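Local structure of guanine nucleotide exchange factor SRM1 (3OF7) at residues 57-60 / 61-64; 134-138 / 139-143. The protein promotes the exchange of GDP for GTP on the small GTPases GSP1 and GSP2, and binds chromatin and controls RNA metabolism and transport. All coordinates share one frame; numbering follows the deposited sequence.

Interaction 1. Residues 57-60 / 61-64; sequences RLNP and FLPR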
loop_
_atom_site.group_PDB
_atom_site.type_symbol
_atom_site.label_atom_id
_atom_site.label_comp_id
_atom_site.label_asym_id
_atom_site.label_seq_id
_atom_site.Cartn_x
_atom_site.Cartn_y
_atom_site.Cartn_z
ATOM N N ARG A 57 -12.072 -13.385 5.636
ATOM C CA ARG A 57 -13.424 -13.401 6.165
ATOM C C ARG A 57 -14.253 -12.371 5.415
ATOM O O ARG A 57 -13.881 -11.193 5.352
ATOM C CB ARG A 57 -13.390 -13.084 7.663
ATOM C CG ARG A 57 -14.763 -12.935 8.330
ATOM C CD ARG A 57 -15.316 -14.281 8.807
ATOM N NE ARG A 57 -14.413 -14.941 9.752
ATOM C CZ ARG A 57 -14.331 -14.652 11.047
ATOM N NH1 ARG A 57 -15.103 -13.712 11.585
ATOM N NH2 ARG A 57 -13.473 -15.310 11.812
ATOM N N LEU A 58 -15.370 -12.809 4.839
ATOM C CA LEU A 58 -16.258 -11.886 4.130
ATOM C C LEU A 58 -16.733 -10.795 5.086
ATOM O O LEU A 58 -17.238 -11.089 6.164
ATOM C CB LEU A 58 -17.442 -12.647 3.527
ATOM C CG LEU A 58 -18.462 -11.798 2.764
ATOM C CD1 LEU A 58 -17.868 -11.281 1.453
ATOM C CD2 LEU A 58 -19.733 -12.614 2.505
ATOM N N ASN A 59 -16.542 -9.529 4.708
ATOM C CA ASN A 59 -16.905 -8.437 5.592
ATOM C C ASN A 59 -18.394 -8.118 5.441
ATOM O O ASN A 59 -18.819 -7.641 4.376
ATOM C CB ASN A 59 -16.040 -7.196 5.321
ATOM C CG ASN A 59 -16.165 -6.155 6.408
ATOM O OD1 ASN A 59 -17.275 -5.784 6.798
ATOM N ND2 ASN A 59 -15.025 -5.675 6.912
ATOM N N PRO A 60 -19.193 -8.387 6.503
ATOM C CA PRO A 60 -20.645 -8.225 6.381
ATOM C C PRO A 60 -21.111 -6.770 6.458
ATOM O O PRO A 60 -22.273 -6.491 6.176
ATOM C CB PRO A 60 -21.190 -9.033 7.564
ATOM C CG PRO A 60 -20.120 -8.932 8.612
ATOM C CD PRO A 60 -18.794 -8.798 7.867
ATOM N N PHE A 61 -20.216 -5.856 6.828
ATOM C CA PHE A 61 -20.552 -4.428 6.905
ATOM C C PHE A 61 -20.352 -3.708 5.566
ATOM O O PHE A 61 -20.666 -2.517 5.425
ATOM C CB PHE A 61 -19.753 -3.756 8.028
ATOM C CG PHE A 61 -19.970 -4.393 9.367
ATOM C CD1 PHE A 61 -21.187 -4.234 10.036
ATOM C CD2 PHE A 61 -18.985 -5.185 9.945
ATOM C CE1 PHE A 61 -21.411 -4.845 11.271
ATOM C CE2 PHE A 61 -19.197 -5.799 11.190
ATOM C CZ PHE A 61 -20.413 -5.623 11.851
ATOM N N LEU A 62 -19.832 -4.445 4.586
ATOM C CA LEU A 62 -19.585 -3.919 3.248
ATOM C C LEU A 62 -20.235 -4.800 2.188
ATOM O O LEU A 62 -19.566 -5.230 1.244
ATOM C CB LEU A 62 -18.072 -3.791 2.988
ATOM C CG LEU A 62 -17.310 -2.898 3.976
ATOM C CD1 LEU A 62 -15.793 -3.113 3.862
ATOM C CD2 LEU A 62 -17.677 -1.443 3.771
ATOM N N PRO A 63 -21.550 -5.068 2.324
ATOM C CA PRO A 63 -22.138 -6.031 1.388
ATOM C C PRO A 63 -22.117 -5.498 -0.042
ATOM O O PRO A 63 -22.416 -4.324 -0.272
ATOM C CB PRO A 63 -23.571 -6.210 1.911
ATOM C CG PRO A 63 -23.876 -4.943 2.627
ATOM C CD PRO A 63 -22.566 -4.441 3.189
ATOM N N ARG A 64 -21.732 -6.364 -0.974
ATOM C CA ARG A 64 -21.551 -6.024 -2.382
ATOM C C ARG A 64 -22.779 -5.390 -3.040
ATOM O O ARG A 64 -22.642 -4.527 -3.919
ATOM C CB ARG A 64 -21.164 -7.293 -3.148
ATOM C CG ARG A 64 -20.766 -7.091 -4.597
ATOM C CD ARG A 64 -20.584 -8.431 -5.311
ATOM N NE ARG A 64 -21.870 -9.067 -5.597
ATOM C CZ ARG A 64 -22.393 -10.095 -4.928
ATOM N NH1 ARG A 64 -21.751 -10.659 -3.907
ATOM N NH2 ARG A 64 -23.575 -10.569 -5.294
HETATM O O HOH W 1 -18.278 -7.605 1.656
#

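Interaction 2. Residues 134-138 / 139-143; sequences AKIPR and ESFPP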
loop_
_atom_site.group_PDB
_atom_site.type_symbol
_atom_site.label_atom_id
_atom_site.label_comp_id
_atom_site.label_asym_id
_atom_site.label_seq_id
_atom_site.Cartn_x
_atom_site.Cartn_y
_atom_site.Cartn_z
ATOM N N ALA A 134 -17.958 2.435 8.271
ATOM C CA ALA A 134 -19.063 3.374 8.098
ATOM C C ALA A 134 -18.618 4.526 7.212
ATOM O O ALA A 134 -17.413 4.778 7.065
ATOM C CB ALA A 134 -19.561 3.889 9.464
ATOM N N LYS A 135 -19.589 5.240 6.643
ATOM C CA LYS A 135 -19.297 6.331 5.723
ATOM C C LYS A 135 -18.915 7.605 6.449
ATOM O O LYS A 135 -19.524 7.958 7.460
ATOM C CB LYS A 135 -20.488 6.610 4.807
ATOM C CG LYS A 135 -20.699 5.561 3.718
ATOM C CD LYS A 135 -21.929 5.848 2.861
ATOM C CE LYS A 135 -23.217 5.390 3.547
ATOM N NZ LYS A 135 -24.434 5.664 2.715
ATOM N N ILE A 136 -17.899 8.282 5.920
ATOM C CA ILE A 136 -17.612 9.666 6.275
ATOM C C ILE A 136 -18.761 10.502 5.695
ATOM O O ILE A 136 -19.155 10.292 4.540
ATOM C CB ILE A 136 -16.244 10.133 5.697
ATOM C CG1 ILE A 136 -15.092 9.337 6.328
ATOM C CG2 ILE A 136 -16.032 11.645 5.894
ATOM C CD1 ILE A 136 -13.724 9.649 5.739
ATOM N N PRO A 137 -19.324 11.422 6.499
ATOM C CA PRO A 137 -20.409 12.261 5.984
ATOM C C PRO A 137 -20.057 12.914 4.652
ATOM O O PRO A 137 -18.958 13.448 4.479
ATOM C CB PRO A 137 -20.592 13.308 7.086
ATOM C CG PRO A 137 -20.236 12.572 8.323
ATOM C CD PRO A 137 -19.088 11.662 7.935
ATOM N N ARG A 138 -20.998 12.856 3.715
ATOM C CA ARG A 138 -20.779 13.356 2.368
ATOM C C ARG A 138 -20.431 14.846 2.340
ATOM O O ARG A 138 -19.668 15.300 1.483
ATOM C CB ARG A 138 -22.012 13.074 1.515
ATOM C CG ARG A 138 -21.715 12.953 0.066
ATOM C CD ARG A 138 -22.883 12.362 -0.694
ATOM N NE ARG A 138 -22.638 12.498 -2.120
ATOM C CZ ARG A 138 -21.985 11.605 -2.855
ATOM N NH1 ARG A 138 -21.525 10.485 -2.300
ATOM N NH2 ARG A 138 -21.807 11.827 -4.148
ATOM N N GLU A 139 -20.981 15.590 3.295
ATOM C CA GLU A 139 -20.762 17.032 3.401
ATOM C C GLU A 139 -19.313 17.360 3.709
ATOM O O GLU A 139 -18.853 18.451 3.400
ATOM C CB GLU A 139 -21.673 17.655 4.469
ATOM C CG GLU A 139 -23.111 17.155 4.459
ATOM C CD GLU A 139 -23.312 15.942 5.359
ATOM O OE1 GLU A 139 -23.190 16.085 6.599
ATOM O OE2 GLU A 139 -23.607 14.850 4.826
ATOM N N SER A 140 -18.593 16.400 4.293
ATOM C CA SER A 140 -17.168 16.554 4.593
ATOM C C SER A 140 -16.316 16.697 3.335
ATOM O O SER A 140 -15.167 17.133 3.412
ATOM C CB SER A 140 -16.656 15.379 5.433
ATOM O OG SER A 140 -17.318 15.335 6.684
ATOM N N PHE A 141 -16.884 16.334 2.184
ATOM C CA PHE A 141 -16.192 16.480 0.907
ATOM C C PHE A 141 -16.977 17.380 -0.043
ATOM O O PHE A 141 -17.759 16.875 -0.858
ATOM C CB PHE A 141 -15.963 15.119 0.230
ATOM C CG PHE A 141 -15.166 14.145 1.051
ATOM C CD1 PHE A 141 -13.782 14.264 1.153
ATOM C CD2 PHE A 141 -15.796 13.077 1.685
ATOM C CE1 PHE A 141 -13.038 13.343 1.889
ATOM C CE2 PHE A 141 -15.059 12.153 2.437
ATOM C CZ PHE A 141 -13.678 12.292 2.539
ATOM N N PRO A 142 -16.765 18.714 0.043
ATOM C CA PRO A 142 -17.446 19.641 -0.883
ATOM C C PRO A 142 -17.351 19.329 -2.390
ATOM O O PRO A 142 -18.302 19.627 -3.114
ATOM C CB PRO A 142 -16.802 20.995 -0.558
ATOM C CG PRO A 142 -16.484 20.894 0.894
ATOM C CD PRO A 142 -16.014 19.451 1.081
ATOM N N PRO A 143 -16.220 18.764 -2.882
ATOM C CA PRO A 143 -16.256 18.469 -4.317
ATOM C C PRO A 143 -17.385 17.530 -4.769
ATOM O O PRO A 143 -17.786 17.599 -5.927
ATOM C CB PRO A 143 -14.886 17.834 -4.579
ATOM C CG PRO A 143 -13.997 18.500 -3.578
ATOM C CD PRO A 143 -14.855 18.613 -2.341
HETATM O O HOH W 2 -23.735 11.944 4.003
#

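Interaction 1. Residues 57-60 / 61-64
The backbone oxygen of N59 is gripped from two directions: the amide N of L62 reaches N59 O in a weak, long bond of 3.4 Å, and a water lies 2.8 Å from N59 O. The same water sits 2.7 Å from L62 O, so it can bridge the two carbonyls at the ends of a type I beta turn that runs from N59 to L62. The firmer bond comes from the side chain. N59 OD1 accepts from F61 N at 2.9 Å, with the donor in the carbonyl plane and a C=O...N angle of 154°, which makes an Asx turn inside the beta turn. With N59 CG anti to its own N (chi1 -167°), the amide swings forward along the chain to meet that N-H. It also comes up to the F61 ring: OD1 lies at the ring edge, 3.6 Å from F61 CD2, while the amide and ring planes stand 75° apart. P60 CG covers one ring face near its rim, 4.1 Å above the plane. L62 CD1 lies against the N59 amide, 4.0 Å from N59 CG. The second amide atom, N59 ND2, is taken by G43 O. The turn leaves strand 56-58, an edge of the propeller blade whose neighbouring strand is 30-34; L62 packs on I31 there and on W89 and W91 of strand 88-92, thus joining this blade to the next.

Interaction 2. Residues 134-138 / 139-143
I136 CG2 presses obliquely on the ring of F141, 3.6 Å from F141 CE2, and the two side chains cross at about a right angle. This is the tight, buried side of the turn. I136 CG2 points forward because it stands anti to the backbone N (CG1 chi1 -65°), and there it also meets S140 CB at 3.8 Å. Two successive backbone bonds curl the chain in 3-10 fashion: S140 N to P137 O at 3.0 Å and F141 N to R138 O at 3.1 Å. The other side is loose. The E139 chain bends at chi2 and folds back over P137, its OE1 3.8 Å from P137 CB. A water 3.0 Å from E139 OE2 also takes the N-H of R138, tying carboxylate to backbone through solvent. R138 instead extends away from the turn, and its NH1 donates to N87 OD1 and E85 O. With an alanine in place of F141, I136 CG2 would probably lose the ring packed against it and a gap would open between V88, Y170 and P195. The segment leaves strand 134-135, the outer strand of the blade built on 69-74, 78-83 and 88-92, and heads into helix 142-145; I136 and F141 wedge between V88 of that blade and P195 and strand 169-177 of the next, where W172 meets I136 and Y170 meets F141.

How the interactions relate
Interactions 1 and 2 hold equivalent places in the seven-bladed propeller: each turn follows a blade's outer strand and starts the crossing to the next. Interaction 1 leaves the ring-closing blade, which pairs N- and C-terminal strands; interaction 2 leaves the following one. Their centres are about 21 Å apart without touch, but F61 reaches T132 and P133. N59 and L62 are buried against exposed P60, I136 and F141 against exposed P137 and E139. In residues 57-64 a side-chain amide makes the firmer bond and the turn's backbone bond is weak, with a water between two carbonyls; in 134-143 backbone bonds make the curl and apolar groups pack inside, the E139 carboxylate meets water, and N87 and E85 hold R138.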